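AA9 family lytic polysaccharide monooxygenase B (Heterobasidion irregulare TC 32-1, PDB 5NNS) breaks down crystalline and amorphous cellulose by copper-dependent oxidation of its glycosidic bonds, yielding specifically C1-oxidised products. Local coordinates at residues G25-Q30 with A59-T64; T40-A45 with Y195-P200; L104-I109 with V189-A194; N148-H153 with C170-V175; L156-S161 with I204-H209. All blocks are in the same frame, centred on the assembly; numbering follows the deposited sequence.

In the fold
From the N terminus, interaction 1 closes a loop of 28 residues within the long connection between strands 12-15 and 63-66, and its 59-64 segment leads into the edge of the six-stranded sheet. Interaction 2 starts inside that loop and reaches 195-200, so the two cross. Interaction 3, joining strand 106-116 to 189-194, is nested within interaction 2, and the hairpin of interaction 4 within interaction 3. Interaction 5 opens on strand 147-157 and runs to 204-209, crossing interactions 2, 3 and 4. Interactions 1 and 4 touch through neighbouring strands, and Trp106 of interaction 3 packs on Ile150 of interaction 4. Interactions 1, 3, 4 and 5 reach the larger sheet; interaction 2 joins two loops.

Interaction 1. Residues G25-Q30 with A59-T64; sequences GQSTIQ and AQKSAT
Gln26 turns its carbonyl to the second segment, where the small methyl CB of Ala59 comes within 3.3 Å of Gln26 O; the side-chain amide leads elsewhere, to Val18 N and Thr22 O. At Ser27 the hydroxyl is anti to the backbone N (chi1 -163°), and OG donates to Ala59 O at 2.6 Å, in the carbonyl plane and on a lone pair. Lys61 passes this serine, its CE 3.4 Å from Ser27 OG. The lysine chain, bent at chi2 and chi4, brings NZ back for a weak bond to Ser27 O, which also accepts from Asn15 ND2. Thr28 O takes a straight bond from Lys61 N at 3.0 Å, the donor standing above the carbonyl plane. These bonds fasten the loop that follows strand 12-15 to the entry of strand 63-66, at the edge of the larger sheet of the AA9 beta sandwich. Thr28 OG1 accepts from Gln30 N at 2.8 Å, an ST turn, and also bonds to Asn15 O. Branched Ile29 spreads over Ala63, with CG2 3.6 Å from Ala63 N and CD1 4.0 Å from Ala63 CB. Gln30 CB points away; its amide bonds Phe17 N and Val4 O.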
# COMPACT_ATOMS: atom_id res chain seq x y z
N GLY A 25 9.97 -10.47 19.87
CA GLY A 25 10.69 -9.30 20.37
C GLY A 25 10.40 -8.00 19.64
O GLY A 25 10.62 -6.92 20.21
N GLN A 26 9.94 -8.08 18.39
CA GLN A 26 9.65 -6.87 17.61
C GLN A 26 8.32 -6.28 18.06
O GLN A 26 7.41 -7.01 18.46
CB GLN A 26 9.65 -7.18 16.11
CG GLN A 26 10.98 -7.73 15.60
CD GLN A 26 11.19 -7.51 14.10
OE1 GLN A 26 11.02 -6.40 13.59
NE2 GLN A 26 11.60 -8.56 13.40
N SER A 27 8.22 -4.96 18.01
CA SER A 27 7.00 -4.25 18.37
C SER A 27 6.83 -3.06 17.44
O SER A 27 7.70 -2.20 17.35
CB SER A 27 7.05 -3.80 19.83
OG SER A 27 5.75 -3.48 20.29
N THR A 28 5.70 -3.03 16.73
CA THR A 28 5.46 -2.00 15.73
C THR A 28 3.98 -1.86 15.40
O THR A 28 3.19 -2.78 15.65
CB THR A 28 6.26 -2.27 14.43
OG1 THR A 28 5.80 -1.41 13.38
CG2 THR A 28 6.12 -3.72 13.98
N ILE A 29 3.62 -0.72 14.83
CA ILE A 29 2.29 -0.54 14.24
C ILE A 29 2.12 -1.38 12.96
O ILE A 29 0.99 -1.64 12.54
CB ILE A 29 1.95 0.94 13.95
CG1 ILE A 29 2.91 1.58 12.93
CG2 ILE A 29 1.92 1.73 15.25
CD1 ILE A 29 2.38 2.87 12.36
N GLN A 30 3.24 -1.78 12.36
CA GLN A 30 3.25 -2.47 11.08
C GLN A 30 3.02 -3.98 11.23
O GLN A 30 3.49 -4.59 12.18
CB GLN A 30 4.58 -2.23 10.38
CG GLN A 30 4.50 -2.31 8.88
CD GLN A 30 5.82 -2.08 8.20
OE1 GLN A 30 6.86 -2.55 8.68
NE2 GLN A 30 5.79 -1.38 7.07
N ALA A 59 2.52 -7.55 21.32
CA ALA A 59 3.50 -6.57 20.83
C ALA A 59 2.98 -5.68 19.68
O ALA A 59 3.67 -4.73 19.28
CB ALA A 59 4.79 -7.27 20.40
N GLN A 60 1.79 -5.98 19.15
CA GLN A 60 1.21 -5.23 18.04
C GLN A 60 0.75 -3.86 18.52
O GLN A 60 -0.05 -3.77 19.45
CB GLN A 60 0.03 -5.99 17.43
CG GLN A 60 -0.55 -5.38 16.16
CD GLN A 60 0.43 -5.38 15.00
OE1 GLN A 60 1.00 -6.41 14.67
NE2 GLN A 60 0.61 -4.23 14.37
N LYS A 61 1.24 -2.80 17.88
CA LYS A 61 0.81 -1.43 18.17
C LYS A 61 -0.19 -0.94 17.12
O LYS A 61 -0.38 -1.59 16.09
CB LYS A 61 2.02 -0.49 18.21
CG LYS A 61 3.19 -0.95 19.09
CD LYS A 61 3.95 0.25 19.68
CE LYS A 61 5.40 -0.06 20.04
NZ LYS A 61 6.36 0.18 18.92
N SER A 62 -0.85 0.18 17.42
CA SER A 62 -1.68 0.92 16.46
C SER A 62 -1.40 2.43 16.61
O SER A 62 -1.21 2.91 17.72
CB SER A 62 -3.18 0.68 16.70
OG SER A 62 -3.56 -0.66 16.42
N ALA A 63 -1.37 3.15 15.49
CA ALA A 63 -1.14 4.60 15.51
C ALA A 63 -2.47 5.32 15.56
O ALA A 63 -3.31 5.13 14.68
CB ALA A 63 -0.36 5.03 14.28
N THR A 64 -2.67 6.14 16.59
CA THR A 64 -3.87 6.97 16.69
C THR A 64 -3.65 8.27 15.94
O THR A 64 -2.67 8.97 16.19
CB THR A 64 -4.25 7.26 18.15
OG1 THR A 64 -4.34 6.02 18.87
CG2 THR A 64 -5.59 7.98 18.23

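Interaction 2. Residues T40-A45 with Y195-P200; sequences TDPTDA and YSMSDP. With NAG (2-acetamido-2-deoxy-beta-D-glucopyranose), chain C.
Pro42 meets Tyr195 and Met197 through its ring carbons, and apolar packing carries most of the contact. Its CB rests 3.8 Å from Tyr195 CB, while CG lies 3.8 Å from Met197 CG. The methionine, bent at chi2 (-64°), crosses the proline at about a right angle and lays SD against both CG and CD of the ring; an unbranched, pliable side chain suits this partly open surface. Thr43 adds its methyl CG2 beside Tyr195 O. An alanine in place of Pro42 would keep CB against Tyr195, but the loss of CG and CD would probably open a gap beside Met197 and free the backbone to turn about phi.

Two type I beta turns, Asp41 to Asp44 and Ser196 to Asp199, thus join two loops far apart in the sequence, and proline fits the second position of the first turn. No direct hydrogen bond spans the contact; water 1 does so, donating to Pro42 O at 2.8 Å and accepting from Tyr195 N at 2.9 Å.

Within each turn an aspartate braces the backbone. Asp41 OD1 accepts from Thr43 N at 3.1 Å, an Asx turn, and from Thr43 OG1 at 2.9 Å, both reaching it from the same face of the carboxylate. Asp199 OD2 takes Ser196 N at 2.9 Å. Farther along, Pro200 CB touches O3 of an N-linked glycan sugar at 3.2 Å.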
# COMPACT_ATOMS: atom_id res chain seq x y z
N THR A 40 4.62 -11.88 -6.70
CA THR A 40 4.54 -11.91 -8.17
C THR A 40 3.21 -12.43 -8.73
O THR A 40 2.92 -12.23 -9.91
CB THR A 40 5.69 -12.76 -8.76
OG1 THR A 40 5.66 -14.07 -8.20
CG2 THR A 40 7.05 -12.13 -8.43
N ASP A 41 2.42 -13.12 -7.90
CA ASP A 41 1.09 -13.56 -8.30
C ASP A 41 0.10 -12.50 -7.83
O ASP A 41 -0.03 -12.31 -6.61
CB ASP A 41 0.77 -14.92 -7.66
CG ASP A 41 -0.59 -15.48 -8.09
OD1 ASP A 41 -1.33 -14.86 -8.89
OD2 ASP A 41 -0.92 -16.58 -7.61
N PRO A 42 -0.61 -11.82 -8.76
CA PRO A 42 -1.57 -10.80 -8.32
C PRO A 42 -2.73 -11.34 -7.46
O PRO A 42 -3.33 -10.57 -6.73
CB PRO A 42 -2.10 -10.21 -9.64
CG PRO A 42 -1.90 -11.29 -10.64
CD PRO A 42 -0.61 -11.95 -10.23
N THR A 43 -3.00 -12.64 -7.55
CA THR A 43 -4.03 -13.30 -6.72
C THR A 43 -3.48 -14.01 -5.47
O THR A 43 -4.21 -14.77 -4.84
CB THR A 43 -4.82 -14.34 -7.54
OG1 THR A 43 -3.96 -15.42 -7.93
CG2 THR A 43 -5.41 -13.71 -8.78
N ASP A 44 -2.21 -13.78 -5.11
CA ASP A 44 -1.60 -14.40 -3.92
C ASP A 44 -2.47 -14.13 -2.67
O ASP A 44 -2.96 -13.02 -2.47
CB ASP A 44 -0.18 -13.85 -3.70
CG ASP A 44 0.62 -14.63 -2.66
OD1 ASP A 44 0.26 -14.59 -1.47
OD2 ASP A 44 1.64 -15.24 -3.03
N ALA A 45 -2.65 -15.17 -1.85
CA ALA A 45 -3.48 -15.06 -0.63
C ALA A 45 -2.99 -13.99 0.36
O ALA A 45 -3.80 -13.38 1.06
CB ALA A 45 -3.58 -16.42 0.06
N TYR A 195 -7.00 -7.63 -8.21
CA TYR A 195 -6.04 -7.70 -9.30
C TYR A 195 -6.10 -9.05 -10.00
O TYR A 195 -6.46 -10.06 -9.39
CB TYR A 195 -4.61 -7.50 -8.77
CG TYR A 195 -4.35 -6.22 -7.99
CD1 TYR A 195 -4.89 -4.99 -8.39
CD2 TYR A 195 -3.52 -6.23 -6.87
CE1 TYR A 195 -4.63 -3.83 -7.68
CE2 TYR A 195 -3.26 -5.06 -6.15
CZ TYR A 195 -3.81 -3.87 -6.55
OH TYR A 195 -3.56 -2.72 -5.84
N SER A 196 -5.73 -9.08 -11.27
CA SER A 196 -5.49 -10.33 -11.99
C SER A 196 -4.59 -10.10 -13.20
O SER A 196 -4.36 -8.96 -13.61
CB SER A 196 -6.80 -10.98 -12.44
OG SER A 196 -7.34 -10.35 -13.59
N MET A 197 -4.11 -11.20 -13.77
CA MET A 197 -3.27 -11.15 -14.97
C MET A 197 -4.00 -10.75 -16.26
O MET A 197 -3.35 -10.67 -17.31
CB MET A 197 -2.54 -12.49 -15.16
CG MET A 197 -1.50 -12.79 -14.08
SD MET A 197 -0.11 -11.64 -14.02
CE MET A 197 0.85 -12.20 -15.43
N SER A 198 -5.31 -10.50 -16.22
CA SER A 198 -6.02 -9.89 -17.36
C SER A 198 -6.09 -8.35 -17.28
O SER A 198 -6.51 -7.70 -18.24
CB SER A 198 -7.42 -10.50 -17.52
OG SER A 198 -8.16 -10.44 -16.32
N ASP A 199 -5.66 -7.76 -16.16
CA ASP A 199 -5.57 -6.30 -16.03
C ASP A 199 -4.43 -5.77 -16.90
O ASP A 199 -3.30 -6.27 -16.80
CB ASP A 199 -5.29 -5.89 -14.59
CG ASP A 199 -6.41 -6.23 -13.65
OD1 ASP A 199 -7.57 -6.28 -14.07
OD2 ASP A 199 -6.13 -6.44 -12.46
N PRO A 200 -4.70 -4.72 -17.72
CA PRO A 200 -3.65 -4.18 -18.60
C PRO A 200 -2.44 -3.61 -17.88
O PRO A 200 -1.34 -3.63 -18.43
CB PRO A 200 -4.37 -3.06 -19.36
CG PRO A 200 -5.81 -3.38 -19.27
CD PRO A 200 -6.00 -4.08 -17.95
C1 NAG C . -3.92 1.83 -23.10
C2 NAG C . -4.26 0.61 -22.23
C3 NAG C . -4.78 -0.56 -23.04
C4 NAG C . -5.98 -0.12 -23.88
C5 NAG C . -5.55 1.02 -24.80
C6 NAG C . -6.75 1.52 -25.59
C7 NAG C . -2.95 0.19 -20.19
C8 NAG C . -1.67 -0.37 -19.63
N2 NAG C . -3.09 0.13 -21.51
O3 NAG C . -5.13 -1.62 -22.16
O4 NAG C . -6.49 -1.22 -24.65
O5 NAG C . -4.97 2.10 -24.05
O6 NAG C . -6.38 2.66 -26.38
O7 NAG C . -3.79 0.68 -19.45
O HOH W 1 -6.11 -9.95 -6.69

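Interaction 3. Residues L104-I109 with V189-A194; sequences LEWFKI and VKLPGA
Leu191 sets its methyl CD1 over one face of the Trp106 indole, crossing it at about a right angle. The methyl sits 3.7 Å from the centroid of the five-membered ring and 13° off the ring normal, a CH-pi contact, with CG the nearest ring atom at 3.6 Å from Leu191 CD1. On the opposite face lies Leu104 CB, offset toward the rim, so the flat indole is sandwiched between two leucines. Trp106 CB points toward the 189-194 loop, and chi1 of -61° sets CG anti to the carbonyl carbon.

The backbones fix this arrangement. Trp106 and Val189 form a single antiparallel hydrogen-bonded pair, in which Trp106 N donates to Val189 O at 2.7 Å and Val189 N returns a bond to Trp106 O at 2.9 Å, both in the carbonyl plane. The loop after strand 165-176 is thereby laid alongside strand 106-116 at Trp106. Lys190 turns its CB away, yet its bent chain brings CD to 3.5 Å from Leu104 O and NZ to Ser103 O; a long flexible residue suits this exposed position.

Water 2, in the indole plane at its edge, accepts from Leu191 N at 3.0 Å and lies very close to Leu104 O. The buried ring is chiefly an apolar partner; its one polar atom, NE1, gives weak hydrogen bonds to this water and to Thr101 O, while directional strength comes from the paired backbones.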
# COMPACT_ATOMS: atom_id res chain seq x y z
N LEU A 104 -10.83 -8.29 4.49
CA LEU A 104 -11.30 -6.92 4.65
C LEU A 104 -11.73 -6.30 3.32
O LEU A 104 -11.41 -6.81 2.24
CB LEU A 104 -10.23 -6.05 5.30
CG LEU A 104 -9.66 -6.59 6.62
CD1 LEU A 104 -8.63 -5.61 7.19
CD2 LEU A 104 -10.76 -6.88 7.64
N GLU A 105 -12.49 -5.21 3.44
CA GLU A 105 -12.91 -4.41 2.29
C GLU A 105 -11.97 -3.22 2.14
O GLU A 105 -11.97 -2.31 2.97
CB GLU A 105 -14.35 -3.93 2.48
CG GLU A 105 -15.38 -5.02 2.25
CD GLU A 105 -16.78 -4.53 2.54
OE1 GLU A 105 -17.15 -4.45 3.73
OE2 GLU A 105 -17.52 -4.24 1.57
N TRP A 106 -11.19 -3.24 1.06
CA TRP A 106 -10.14 -2.25 0.83
C TRP A 106 -10.61 -1.16 -0.10
O TRP A 106 -11.19 -1.45 -1.15
CB TRP A 106 -8.91 -2.92 0.22
CG TRP A 106 -8.35 -3.94 1.11
CD1 TRP A 106 -8.68 -5.27 1.15
CD2 TRP A 106 -7.39 -3.74 2.15
NE1 TRP A 106 -7.96 -5.91 2.13
CE2 TRP A 106 -7.17 -4.99 2.76
CE3 TRP A 106 -6.68 -2.62 2.61
CZ2 TRP A 106 -6.26 -5.16 3.82
CZ3 TRP A 106 -5.78 -2.79 3.66
CH2 TRP A 106 -5.58 -4.05 4.25
N PHE A 107 -10.34 0.09 0.28
CA PHE A 107 -10.57 1.25 -0.58
C PHE A 107 -9.27 2.03 -0.76
O PHE A 107 -8.43 2.08 0.13
CB PHE A 107 -11.70 2.15 -0.05
CG PHE A 107 -11.46 2.70 1.33
CD1 PHE A 107 -11.78 1.95 2.46
CD2 PHE A 107 -10.95 3.98 1.51
CE1 PHE A 107 -11.56 2.45 3.74
CE2 PHE A 107 -10.73 4.49 2.78
CZ PHE A 107 -11.04 3.73 3.90
N LYS A 108 -9.15 2.66 -1.93
CA LYS A 108 -7.94 3.36 -2.35
C LYS A 108 -8.08 4.87 -2.06
O LYS A 108 -9.04 5.50 -2.50
CB LYS A 108 -7.76 3.13 -3.84
CG LYS A 108 -6.39 3.48 -4.39
CD LYS A 108 -6.35 3.31 -5.90
CE LYS A 108 -6.28 1.84 -6.32
NZ LYS A 108 -6.33 1.69 -7.81
N ILE A 109 -7.14 5.42 -1.30
CA ILE A 109 -7.16 6.86 -0.96
C ILE A 109 -6.21 7.72 -1.79
O ILE A 109 -6.37 8.93 -1.86
CB ILE A 109 -6.93 7.14 0.55
CG1 ILE A 109 -5.56 6.63 1.02
CG2 ILE A 109 -8.06 6.54 1.37
CD1 ILE A 109 -5.14 7.20 2.36
N VAL A 189 -12.90 -3.26 -2.63
CA VAL A 189 -12.40 -4.50 -3.23
C VAL A 189 -11.75 -5.40 -2.17
O VAL A 189 -11.54 -4.99 -1.03
CB VAL A 189 -11.39 -4.22 -4.38
CG1 VAL A 189 -12.06 -3.43 -5.49
CG2 VAL A 189 -10.14 -3.49 -3.87
N LYS A 190 -11.44 -6.62 -2.58
CA LYS A 190 -10.74 -7.59 -1.75
C LYS A 190 -9.31 -7.74 -2.25
O LYS A 190 -9.01 -7.46 -3.42
CB LYS A 190 -11.44 -8.94 -1.82
CG LYS A 190 -12.92 -8.94 -1.41
CD LYS A 190 -13.12 -8.96 0.10
CE LYS A 190 -14.36 -9.79 0.47
NZ LYS A 190 -14.90 -9.48 1.83
N LEU A 191 -8.44 -8.20 -1.35
CA LEU A 191 -7.04 -8.46 -1.66
C LEU A 191 -6.61 -9.81 -1.07
O LEU A 191 -6.46 -9.90 0.15
CB LEU A 191 -6.16 -7.34 -1.09
CG LEU A 191 -6.31 -5.99 -1.81
CD1 LEU A 191 -5.63 -4.89 -1.01
CD2 LEU A 191 -5.75 -6.05 -3.23
N PRO A 192 -6.44 -10.86 -1.89
CA PRO A 192 -6.63 -10.85 -3.35
C PRO A 192 -8.09 -10.72 -3.80
O PRO A 192 -9.01 -10.86 -2.99
CB PRO A 192 -6.08 -12.22 -3.77
CG PRO A 192 -6.39 -13.10 -2.60
CD PRO A 192 -6.16 -12.22 -1.39
N GLY A 193 -8.27 -10.48 -5.09
CA GLY A 193 -9.58 -10.28 -5.70
C GLY A 193 -9.58 -9.08 -6.63
O GLY A 193 -10.15 -9.13 -7.72
N ALA A 194 -8.93 -8.00 -6.19
CA ALA A 194 -8.87 -6.74 -6.94
C ALA A 194 -8.07 -6.82 -8.23
O ALA A 194 -8.40 -6.14 -9.20
CB ALA A 194 -8.28 -5.64 -6.06
O HOH W 2 -9.66 -8.41 1.40

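Interaction 4. Residues N148-H153 with C170-V175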
# COMPACT_ATOMS: atom_id res chain seq x y z
N ASN A 148 -11.23 1.62 13.51
CA ASN A 148 -9.98 0.90 13.41
C ASN A 148 -9.76 0.52 11.95
O ASN A 148 -10.64 -0.10 11.33
CB ASN A 148 -10.03 -0.35 14.29
CG ASN A 148 -10.38 -0.02 15.73
OD1 ASN A 148 -9.80 0.88 16.34
ND2 ASN A 148 -11.35 -0.76 16.29
N TYR A 149 -8.60 0.90 11.41
CA TYR A 149 -8.27 0.73 10.00
C TYR A 149 -6.86 0.21 9.79
O TYR A 149 -5.94 0.55 10.55
CB TYR A 149 -8.37 2.06 9.25
CG TYR A 149 -9.75 2.64 9.13
CD1 TYR A 149 -10.29 3.41 10.16
CD2 TYR A 149 -10.51 2.46 7.97
CE1 TYR A 149 -11.55 3.97 10.05
CE2 TYR A 149 -11.78 3.01 7.85
CZ TYR A 149 -12.29 3.77 8.90
OH TYR A 149 -13.55 4.32 8.78
N ILE A 150 -6.67 -0.60 8.74
CA ILE A 150 -5.34 -0.84 8.19
C ILE A 150 -5.03 0.27 7.19
O ILE A 150 -5.91 0.70 6.45
CB ILE A 150 -5.25 -2.19 7.46
CG1 ILE A 150 -5.58 -3.36 8.39
CG2 ILE A 150 -3.86 -2.37 6.85
CD1 ILE A 150 -4.68 -3.50 9.60
N LEU A 151 -3.78 0.74 7.19
CA LEU A 151 -3.25 1.65 6.18
C LEU A 151 -2.22 0.87 5.38
O LEU A 151 -1.23 0.40 5.94
CB LEU A 151 -2.58 2.86 6.82
CG LEU A 151 -1.87 3.86 5.89
CD1 LEU A 151 -2.89 4.56 5.01
CD2 LEU A 151 -1.04 4.86 6.68
N ARG A 152 -2.45 0.78 4.07
CA ARG A 152 -1.71 -0.13 3.20
C ARG A 152 -0.99 0.65 2.10
O ARG A 152 -1.64 1.38 1.34
CB ARG A 152 -2.68 -1.15 2.60
CG ARG A 152 -2.15 -1.94 1.40
CD ARG A 152 -3.10 -3.05 1.00
NE ARG A 152 -2.43 -4.06 0.19
CZ ARG A 152 -2.28 -4.02 -1.14
NH1 ARG A 152 -2.75 -3.01 -1.86
NH2 ARG A 152 -1.66 -5.02 -1.75
N HIS A 153 0.33 0.49 2.01
CA HIS A 153 1.13 1.08 0.91
C HIS A 153 1.57 -0.02 -0.03
O HIS A 153 1.97 -1.10 0.41
CB HIS A 153 2.35 1.82 1.44
CG HIS A 153 2.01 3.06 2.20
ND1 HIS A 153 1.59 3.04 3.51
CD2 HIS A 153 2.00 4.36 1.83
CE1 HIS A 153 1.34 4.27 3.91
NE2 HIS A 153 1.59 5.10 2.91
N CYS A 170 1.44 -3.14 5.53
CA CYS A 170 0.27 -2.68 6.28
C CYS A 170 0.65 -2.12 7.64
O CYS A 170 1.56 -2.62 8.28
CB CYS A 170 -0.69 -3.85 6.50
SG CYS A 170 -1.53 -4.37 5.00
N ALA A 171 -0.07 -1.08 8.06
CA ALA A 171 0.07 -0.48 9.39
C ALA A 171 -1.31 -0.36 10.03
O ALA A 171 -2.28 -0.06 9.34
CB ALA A 171 0.72 0.89 9.28
N GLN A 172 -1.39 -0.61 11.34
CA GLN A 172 -2.66 -0.48 12.07
C GLN A 172 -2.86 0.95 12.56
O GLN A 172 -1.95 1.54 13.15
CB GLN A 172 -2.71 -1.46 13.26
CG GLN A 172 -2.72 -2.92 12.83
CD GLN A 172 -3.01 -3.91 13.95
OE1 GLN A 172 -2.91 -5.12 13.75
NE2 GLN A 172 -3.38 -3.42 15.12
N LEU A 173 -4.04 1.50 12.30
CA LEU A 173 -4.40 2.83 12.78
C LEU A 173 -5.66 2.79 13.64
O LEU A 173 -6.50 1.89 13.50
CB LEU A 173 -4.67 3.79 11.62
CG LEU A 173 -3.62 3.95 10.52
CD1 LEU A 173 -4.16 4.89 9.46
CD2 LEU A 173 -2.30 4.46 11.09
N ILE A 174 -5.78 3.76 14.54
CA ILE A 174 -7.04 4.12 15.17
C ILE A 174 -7.37 5.51 14.64
O ILE A 174 -6.68 6.48 14.95
CB ILE A 174 -6.94 4.11 16.72
CG1 ILE A 174 -6.57 2.70 17.22
CG2 ILE A 174 -8.27 4.54 17.34
CD1 ILE A 174 -6.18 2.63 18.68
N VAL A 175 -8.42 5.60 13.82
CA VAL A 175 -8.84 6.86 13.21
C VAL A 175 -9.87 7.52 14.12
O VAL A 175 -10.88 6.90 14.45
CB VAL A 175 -9.40 6.65 11.79
CG1 VAL A 175 -9.95 7.94 11.21
CG2 VAL A 175 -8.31 6.09 10.88
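Leu151 N gives the shortest bond of this pairing, 2.7 Å to Ala171 O and nearly straight at 173°. Ala171 N answers to Leu151 O at 2.8 Å, and Tyr149 and Leu173 form the next hydrogen-bonded pair, with Leu173 N 2.8 Å from Tyr149 O. On the face with Tyr149 and Leu151, Leu173 CD1 packs 3.7 Å from Leu151 CB, and the tyrosine ring crosses Val175 obliquely, CD1 lying 3.4 Å from Val175 CG2. The ring also reaches out to set its hydroxyl on Ala145 O. An alanine at Tyr149 would probably leave Val175 facing a gap and Ala145 O without that partner. On the other face, beta-branched Ile150 has CG2, anti to the backbone N, 3.5 Å from Cys170 CB, beside the disulfide to Cys49, and CD1 meets the aliphatic CG of Gln172, whose amide bonds Arg31 and Ser62. The two strands form an antiparallel hairpin whose Ala171 and Leu173 face packs on Tyr7 and Leu9 of strand 4-9, the face-to-face layering of the AA9 beta sandwich.

Interaction 5. Residues L156-S161 with I204-H209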
# COMPACT_ATOMS: atom_id res chain seq x y z
N LEU A 156 3.93 -1.24 -7.31
CA LEU A 156 3.82 -2.22 -8.37
C LEU A 156 4.91 -1.89 -9.37
O LEU A 156 4.75 -1.01 -10.21
CB LEU A 156 2.42 -2.15 -9.02
CG LEU A 156 2.20 -2.92 -10.33
CD1 LEU A 156 2.68 -4.36 -10.23
CD2 LEU A 156 0.74 -2.85 -10.75
N ALA A 157 6.04 -2.60 -9.25
CA ALA A 157 7.16 -2.46 -10.17
C ALA A 157 6.91 -3.33 -11.39
O ALA A 157 6.71 -4.54 -11.26
CB ALA A 157 8.46 -2.86 -9.49
N ILE A 158 6.93 -2.71 -12.58
CA ILE A 158 6.59 -3.39 -13.85
C ILE A 158 7.73 -3.30 -14.88
O ILE A 158 7.49 -3.28 -16.10
CB ILE A 158 5.26 -2.85 -14.42
CG1 ILE A 158 5.32 -1.35 -14.73
CG2 ILE A 158 4.13 -3.15 -13.45
CD1 ILE A 158 4.07 -0.82 -15.41
N HIS A 159 8.95 -3.26 -14.37
CA HIS A 159 10.17 -3.21 -15.17
C HIS A 159 10.55 -4.56 -15.80
O HIS A 159 11.36 -4.57 -16.74
CB HIS A 159 11.35 -2.70 -14.33
CG HIS A 159 11.63 -3.51 -13.11
ND1 HIS A 159 10.95 -3.32 -11.93
CD2 HIS A 159 12.49 -4.53 -12.89
CE1 HIS A 159 11.38 -4.19 -11.03
NE2 HIS A 159 12.32 -4.92 -11.58
N THR A 160 10.03 -5.67 -15.28
CA THR A 160 10.24 -7.00 -15.88
C THR A 160 9.03 -7.40 -16.70
O THR A 160 7.93 -7.49 -16.16
CB THR A 160 10.49 -8.06 -14.80
OG1 THR A 160 11.62 -7.67 -14.02
CG2 THR A 160 10.78 -9.43 -15.41
N SER A 161 9.26 -7.66 -17.99
CA SER A 161 8.21 -8.02 -18.95
C SER A 161 7.27 -9.11 -18.46
O SER A 161 7.70 -10.23 -18.23
CB SER A 161 8.84 -8.49 -20.26
OG SER A 161 9.61 -7.46 -20.82
N ILE A 204 1.91 -6.77 -18.21
CA ILE A 204 2.34 -5.75 -19.16
C ILE A 204 3.80 -5.96 -19.52
O ILE A 204 4.62 -6.33 -18.67
CB ILE A 204 2.11 -4.32 -18.58
CG1 ILE A 204 2.40 -3.24 -19.63
CG2 ILE A 204 2.93 -4.08 -17.32
CD1 ILE A 204 1.76 -1.91 -19.31
N ASP A 205 4.11 -5.76 -20.79
CA ASP A 205 5.47 -5.73 -21.28
C ASP A 205 5.65 -4.32 -21.80
O ASP A 205 5.23 -4.02 -22.91
CB ASP A 205 5.65 -6.78 -22.39
CG ASP A 205 7.02 -6.71 -23.07
OD1 ASP A 205 7.98 -6.12 -22.52
OD2 ASP A 205 7.13 -7.26 -24.18
N ILE A 206 6.26 -3.47 -20.98
CA ILE A 206 6.47 -2.05 -21.35
C ILE A 206 7.37 -1.88 -22.58
O ILE A 206 7.21 -0.92 -23.34
CB ILE A 206 7.00 -1.20 -20.16
CG1 ILE A 206 8.42 -1.62 -19.72
CG2 ILE A 206 6.03 -1.25 -18.99
CD1 ILE A 206 9.01 -0.74 -18.64
N TYR A 207 8.29 -2.84 -22.79
CA TYR A 207 9.28 -2.77 -23.88
C TYR A 207 8.73 -3.03 -25.29
O TYR A 207 9.36 -2.64 -26.27
CB TYR A 207 10.46 -3.70 -23.57
CG TYR A 207 10.98 -3.45 -22.17
CD1 TYR A 207 11.53 -2.22 -21.83
CD2 TYR A 207 10.85 -4.42 -21.17
CE1 TYR A 207 11.97 -1.96 -20.53
CE2 TYR A 207 11.30 -4.18 -19.88
CZ TYR A 207 11.85 -2.94 -19.57
OH TYR A 207 12.30 -2.65 -18.31
N SER A 208 7.57 -3.67 -25.39
CA SER A 208 6.82 -3.76 -26.65
C SER A 208 5.75 -2.67 -26.80
O SER A 208 4.90 -2.77 -27.68
CB SER A 208 6.17 -5.14 -26.77
OG SER A 208 7.15 -6.16 -26.68
N HIS A 209 5.79 -1.64 -25.96
CA HIS A 209 4.80 -0.55 -25.96
C HIS A 209 5.49 0.76 -25.57
O HIS A 209 4.97 1.53 -24.76
CB HIS A 209 3.65 -0.85 -24.98
CG HIS A 209 2.82 -2.02 -25.37
ND1 HIS A 209 3.05 -3.30 -24.89
CD2 HIS A 209 1.77 -2.13 -26.22
CE1 HIS A 209 2.17 -4.13 -25.42
NE2 HIS A 209 1.38 -3.44 -26.22
O HOH W 3 7.05 -4.74 -18.31
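Ile158 overlaps Ile204, with CB and CD1 both 3.9 Å from Ile204 CG2, and its CD1 also reaches Ile206 CG2; the branched chains fill the buried side between the continuation of strand 147-157 and loop 204-209. In the AA9 beta sandwich this late loop carries Asp205 and Tyr207, which bind the glucan chain. Tyr207, an exposed aromatic suited to sugar contact, is held at its edge: OH donates to His159 O at 2.7 Å, in the carbonyl plane and on a lone pair, Ser161 OG also lies in the ring plane, and Ile206 CG1 sits over the ring centre. His159 stacks on the copper ligand His80 and probably binds oxygen, so this bond links the substrate loop to the active-site surroundings. Ser161 OG, anti to the carbonyl carbon (chi1 -61°), donates to Asp205 OD1 at 2.7 Å from above the carboxylate plane, and Ser208 OG meets OD2, which probably limits rotation of the carboxylate. Water 3 donates to Ile158 O at 2.7 Å and to Ile204 O, and accepts from Ile206 N.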